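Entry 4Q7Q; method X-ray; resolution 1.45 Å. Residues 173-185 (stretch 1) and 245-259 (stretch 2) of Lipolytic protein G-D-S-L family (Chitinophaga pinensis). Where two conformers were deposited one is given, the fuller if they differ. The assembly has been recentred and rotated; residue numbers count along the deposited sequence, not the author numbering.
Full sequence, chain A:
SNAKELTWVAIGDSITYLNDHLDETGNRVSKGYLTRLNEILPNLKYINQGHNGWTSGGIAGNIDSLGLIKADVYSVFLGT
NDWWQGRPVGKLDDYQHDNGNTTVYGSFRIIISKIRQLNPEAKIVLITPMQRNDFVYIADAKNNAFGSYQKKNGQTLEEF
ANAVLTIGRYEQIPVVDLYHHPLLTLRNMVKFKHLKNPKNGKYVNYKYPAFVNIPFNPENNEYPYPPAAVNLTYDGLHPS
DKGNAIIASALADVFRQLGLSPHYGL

Stretch 1 (173-185) IPVVDLYHHPLLT
Stretch 2 (245-259) AIIASALADVFRQLG

Packing of a short strand and its following turns (173-185) against a helix (245-259) of the same chain. The helix is already under way at Ala245, and its i to i-4 bonds are regular (Leu251 N to Ile247 O 2.9 Å, Ala252 N to Ala248 O 2.8 Å), with a weak one from Val254 N to Ala250 O, 3.4 Å. It closes in a Schellman motif: Gly259 takes phi/psi 81/30, a positive phi that favours glycine, and Gly259 N bonds Arg256 O at 2.9 Å. The two stretches run in opposite senses, so rising numbers in one meet falling numbers in the other: CA of Pro174 lies 7.0 Å from CA of Val254, CA of Val176 6.3 Å from CA of Leu251, and CA of Leu178 7.3 Å from CA of Ile247.

Residues 175-176 are extended (-126/127 and -84/112), which makes the side chains alternate: Pro174, Val176 and Leu178 point toward the helix, Val175 and Asp177 away. Pro174, its ring C-gamma exo, sits between two helix side chains one turn apart, with CB 3.6 Å from Val254 CG1 and CG 3.8 Å from Leu258 CD2. Val176 (chi1 t) is the central bump. Its CG1 rests 3.7 Å from Ala250 CB, where the small methyl permits close approach, while CG2 reaches Val254 CG2 at 3.7 Å and Leu251 CD1 at 3.9 Å; Val254 is t and Leu251 t,p. Leu178 (m,t) meets Ile247 (m,t), CD1 to CG1 3.9 Å.

Two type I turns, Leu178-His181 and His181-Leu184, then fold the chain, closed by His181 N to Leu178 O, 3.1 Å, and Leu184 N to His181 O, 3.0 Å. Asp177 (t) braces the first through OD1 to His180 N, 3.1 Å, and OD2 to His180 ND1, 2.8 Å. The His181 ring (chi1 t, chi2 -63°) is held by Leu183 N donating to His181 ND1, 3.0 Å. Ile246 (m,t) places CG2 over one ring face, 3.9 Å from the centroid of the His181 ring and 27° off its normal, a CH-pi contact; Ala250 CB lies at the ring edge, 4.5 Å from His181 CD2. Leu184 (m,t) brings CD2 to 3.9 Å from the same Ile246 CG2, and Leu183 CB stands 4.3 Å from Ile246 CD1.

No direct hydrogen bond crosses this apolar contact, which buries 534 Å² in all. One water bridges it, 3.1 Å from His181 NE2 and donating to Ile246 O at 2.8 Å.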

# COMPACT_ATOMS: atom_id res chain seq x y z
N ILE A 173 17.65 -6.35 4.89
CA ILE A 173 16.59 -6.77 3.98
C ILE A 173 16.30 -5.63 3.03
O ILE A 173 16.11 -4.50 3.46
CB ILE A 173 15.30 -7.11 4.77
CG1 ILE A 173 15.48 -8.43 5.53
CG2 ILE A 173 14.10 -7.18 3.85
CD1 ILE A 173 15.86 -9.59 4.65
N PRO A 174 16.26 -5.91 1.72
CA PRO A 174 15.99 -4.83 0.76
C PRO A 174 14.60 -4.22 0.95
O PRO A 174 13.65 -4.92 1.31
CB PRO A 174 16.05 -5.54 -0.59
CG PRO A 174 16.77 -6.82 -0.34
CD PRO A 174 16.45 -7.21 1.06
N VAL A 175 14.50 -2.92 0.71
CA VAL A 175 13.25 -2.20 0.82
C VAL A 175 12.95 -1.45 -0.47
O VAL A 175 13.79 -0.72 -1.00
CB VAL A 175 13.29 -1.19 1.99
CG1 VAL A 175 11.99 -0.41 2.05
CG2 VAL A 175 13.55 -1.89 3.30
N VAL A 176 11.76 -1.67 -1.02
CA VAL A 176 11.27 -0.85 -2.11
C VAL A 176 10.65 0.39 -1.49
O VAL A 176 9.62 0.31 -0.83
CB VAL A 176 10.20 -1.59 -2.93
CG1 VAL A 176 9.64 -0.68 -4.02
CG2 VAL A 176 10.79 -2.86 -3.53
N ASP A 177 11.28 1.54 -1.71
CA ASP A 177 10.81 2.78 -1.08
C ASP A 177 9.84 3.51 -2.01
O ASP A 177 10.24 4.38 -2.77
CB ASP A 177 11.98 3.70 -0.72
CG ASP A 177 11.59 4.82 0.23
OD1 ASP A 177 10.38 5.02 0.46
OD2 ASP A 177 12.49 5.50 0.76
N LEU A 178 8.57 3.14 -1.93
CA LEU A 178 7.56 3.86 -2.71
C LEU A 178 7.31 5.26 -2.18
O LEU A 178 7.02 6.18 -2.94
CB LEU A 178 6.24 3.09 -2.76
CG LEU A 178 6.31 1.66 -3.31
CD1 LEU A 178 4.94 1.04 -3.26
CD2 LEU A 178 6.87 1.67 -4.74
N TYR A 179 7.40 5.43 -0.86
CA TYR A 179 7.09 6.72 -0.25
C TYR A 179 7.96 7.82 -0.85
O TYR A 179 7.46 8.90 -1.18
CB TYR A 179 7.26 6.70 1.28
CG TYR A 179 6.67 7.95 1.87
CD1 TYR A 179 7.38 9.14 1.87
CD2 TYR A 179 5.37 7.97 2.37
CE1 TYR A 179 6.85 10.30 2.35
CE2 TYR A 179 4.82 9.14 2.88
CZ TYR A 179 5.58 10.30 2.86
OH TYR A 179 5.06 11.48 3.33
N HIS A 180 9.25 7.54 -1.00
CA HIS A 180 10.17 8.54 -1.52
C HIS A 180 10.47 8.39 -3.01
O HIS A 180 11.39 9.02 -3.53
CB HIS A 180 11.46 8.56 -0.70
CG HIS A 180 11.25 8.85 0.75
ND1 HIS A 180 11.27 7.87 1.72
CD2 HIS A 180 11.01 10.01 1.40
CE1 HIS A 180 11.05 8.41 2.90
NE2 HIS A 180 10.89 9.71 2.74
N HIS A 181 9.70 7.55 -3.70
CA HIS A 181 9.87 7.38 -5.13
C HIS A 181 9.59 8.70 -5.85
O HIS A 181 8.55 9.30 -5.66
CB HIS A 181 8.92 6.29 -5.63
CG HIS A 181 9.23 5.78 -7.00
ND1 HIS A 181 9.17 6.59 -8.12
CD2 HIS A 181 9.60 4.56 -7.44
CE1 HIS A 181 9.51 5.88 -9.19
NE2 HIS A 181 9.77 4.64 -8.80
N PRO A 182 10.55 9.16 -6.68
CA PRO A 182 10.40 10.48 -7.30
C PRO A 182 9.17 10.62 -8.21
O PRO A 182 8.74 11.75 -8.48
CB PRO A 182 11.70 10.65 -8.10
CG PRO A 182 12.24 9.26 -8.27
CD PRO A 182 11.81 8.51 -7.05
N LEU A 183 8.59 9.51 -8.66
CA LEU A 183 7.41 9.57 -9.52
C LEU A 183 6.09 9.49 -8.75
O LEU A 183 5.03 9.80 -9.29
CB LEU A 183 7.45 8.46 -10.57
CG LEU A 183 8.62 8.49 -11.56
CD1 LEU A 183 8.51 7.34 -12.55
CD2 LEU A 183 8.67 9.82 -12.29
N LEU A 184 6.16 9.07 -7.49
CA LEU A 184 4.94 8.80 -6.72
C LEU A 184 4.58 9.94 -5.77
O LEU A 184 4.58 9.79 -4.55
CB LEU A 184 5.08 7.46 -5.99
CG LEU A 184 5.32 6.26 -6.92
CD1 LEU A 184 5.42 4.95 -6.13
CD2 LEU A 184 4.23 6.17 -7.98
N THR A 185 4.25 11.09 -6.35
CA THR A 185 4.01 12.30 -5.56
C THR A 185 2.52 12.60 -5.36
O THR A 185 1.69 12.18 -6.16
CB THR A 185 4.67 13.50 -6.23
OG1 THR A 185 4.21 13.60 -7.58
CG2 THR A 185 6.18 13.32 -6.23
N ALA A 245 2.22 -0.17 -12.49
CA ALA A 245 3.38 -0.37 -13.35
C ALA A 245 4.66 0.15 -12.69
O ALA A 245 5.70 -0.50 -12.72
CB ALA A 245 3.18 0.26 -14.74
N ILE A 246 4.58 1.33 -12.09
CA ILE A 246 5.73 1.91 -11.40
C ILE A 246 6.14 1.04 -10.20
O ILE A 246 7.32 0.75 -10.00
CB ILE A 246 5.44 3.37 -10.96
CG1 ILE A 246 5.30 4.26 -12.20
CG2 ILE A 246 6.56 3.89 -10.06
CD1 ILE A 246 4.61 5.58 -11.94
N ILE A 247 5.16 0.62 -9.41
CA ILE A 247 5.43 -0.27 -8.29
C ILE A 247 6.08 -1.58 -8.76
O ILE A 247 7.10 -2.01 -8.21
CB ILE A 247 4.14 -0.60 -7.52
CG1 ILE A 247 3.60 0.67 -6.86
CG2 ILE A 247 4.40 -1.67 -6.47
CD1 ILE A 247 2.22 0.49 -6.24
N ALA A 248 5.52 -2.21 -9.79
CA ALA A 248 6.05 -3.47 -10.28
C ALA A 248 7.48 -3.33 -10.77
O ALA A 248 8.31 -4.22 -10.56
CB ALA A 248 5.16 -4.04 -11.36
N SER A 249 7.78 -2.23 -11.45
CA SER A 249 9.13 -1.99 -11.95
C SER A 249 10.14 -1.85 -10.81
O SER A 249 11.24 -2.38 -10.88
CB SER A 249 9.17 -0.75 -12.84
OG SER A 249 10.49 -0.48 -13.27
N ALA A 250 9.75 -1.12 -9.77
CA ALA A 250 10.62 -0.92 -8.62
C ALA A 250 10.86 -2.25 -7.92
O ALA A 250 11.98 -2.54 -7.49
CB ALA A 250 10.00 0.09 -7.66
N LEU A 251 9.81 -3.05 -7.81
CA LEU A 251 9.91 -4.35 -7.16
C LEU A 251 10.77 -5.29 -7.98
O LEU A 251 11.59 -6.04 -7.44
CB LEU A 251 8.52 -4.94 -6.94
CG LEU A 251 8.46 -6.28 -6.20
CD1 LEU A 251 9.18 -6.20 -4.86
CD2 LEU A 251 7.02 -6.75 -6.02
N ALA A 252 10.60 -5.25 -9.30
CA ALA A 252 11.40 -6.09 -10.18
C ALA A 252 12.90 -5.81 -10.05
O ALA A 252 13.70 -6.74 -10.07
CB ALA A 252 10.93 -5.97 -11.63
N ASP A 253 13.27 -4.54 -9.90
CA ASP A 253 14.67 -4.18 -9.72
C ASP A 253 15.27 -4.85 -8.48
O ASP A 253 16.39 -5.36 -8.51
CB ASP A 253 14.84 -2.66 -9.62
CG ASP A 253 14.55 -1.95 -10.93
OD1 ASP A 253 14.57 -2.60 -11.99
OD2 ASP A 253 14.31 -0.72 -10.89
N VAL A 254 14.52 -4.84 -7.39
CA VAL A 254 14.98 -5.46 -6.15
C VAL A 254 15.08 -6.98 -6.28
O VAL A 254 16.06 -7.60 -5.85
CB VAL A 254 14.07 -5.07 -4.98
CG1 VAL A 254 14.38 -5.94 -3.77
CG2 VAL A 254 14.25 -3.60 -4.65
N PHE A 255 14.07 -7.59 -6.90
CA PHE A 255 14.12 -9.03 -7.14
C PHE A 255 15.35 -9.39 -7.97
O PHE A 255 16.02 -10.39 -7.68
CB PHE A 255 12.84 -9.50 -7.83
CG PHE A 255 11.66 -9.67 -6.90
CD1 PHE A 255 11.79 -9.47 -5.53
CD2 PHE A 255 10.43 -10.05 -7.40
CE1 PHE A 255 10.71 -9.64 -4.68
CE2 PHE A 255 9.34 -10.21 -6.55
CZ PHE A 255 9.49 -10.01 -5.19
N ARG A 256 15.65 -8.58 -8.98
CA ARG A 256 16.86 -8.80 -9.78
C ARG A 256 18.12 -8.74 -8.93
O ARG A 256 19.00 -9.59 -9.05
CB ARG A 256 16.97 -7.78 -10.91
CG ARG A 256 15.95 -7.93 -12.02
CD ARG A 256 16.30 -7.04 -13.19
NE ARG A 256 15.45 -7.27 -14.35
CZ ARG A 256 14.40 -6.52 -14.67
NH1 ARG A 256 14.08 -5.47 -13.92
NH2 ARG A 256 13.68 -6.81 -15.74
N GLN A 257 18.21 -7.73 -8.07
CA GLN A 257 19.39 -7.56 -7.23
C GLN A 257 19.57 -8.73 -6.27
O GLN A 257 20.69 -9.08 -5.90
CB GLN A 257 19.31 -6.24 -6.45
CG GLN A 257 19.39 -5.00 -7.32
CD GLN A 257 18.86 -3.76 -6.63
OE1 GLN A 257 18.47 -3.80 -5.47
NE2 GLN A 257 18.84 -2.64 -7.36
N LEU A 258 18.45 -9.35 -5.89
CA LEU A 258 18.47 -10.52 -5.01
C LEU A 258 18.83 -11.81 -5.75
O LEU A 258 18.96 -12.86 -5.12
CB LEU A 258 17.12 -10.69 -4.33
CG LEU A 258 16.87 -9.78 -3.12
CD1 LEU A 258 15.45 -9.99 -2.62
CD2 LEU A 258 17.88 -10.09 -2.04
N GLY A 259 18.97 -11.72 -7.07
CA GLY A 259 19.31 -12.88 -7.87
C GLY A 259 18.12 -13.78 -8.19
O GLY A 259 18.28 -14.98 -8.38
O HOH W 1 9.54 2.28 -10.73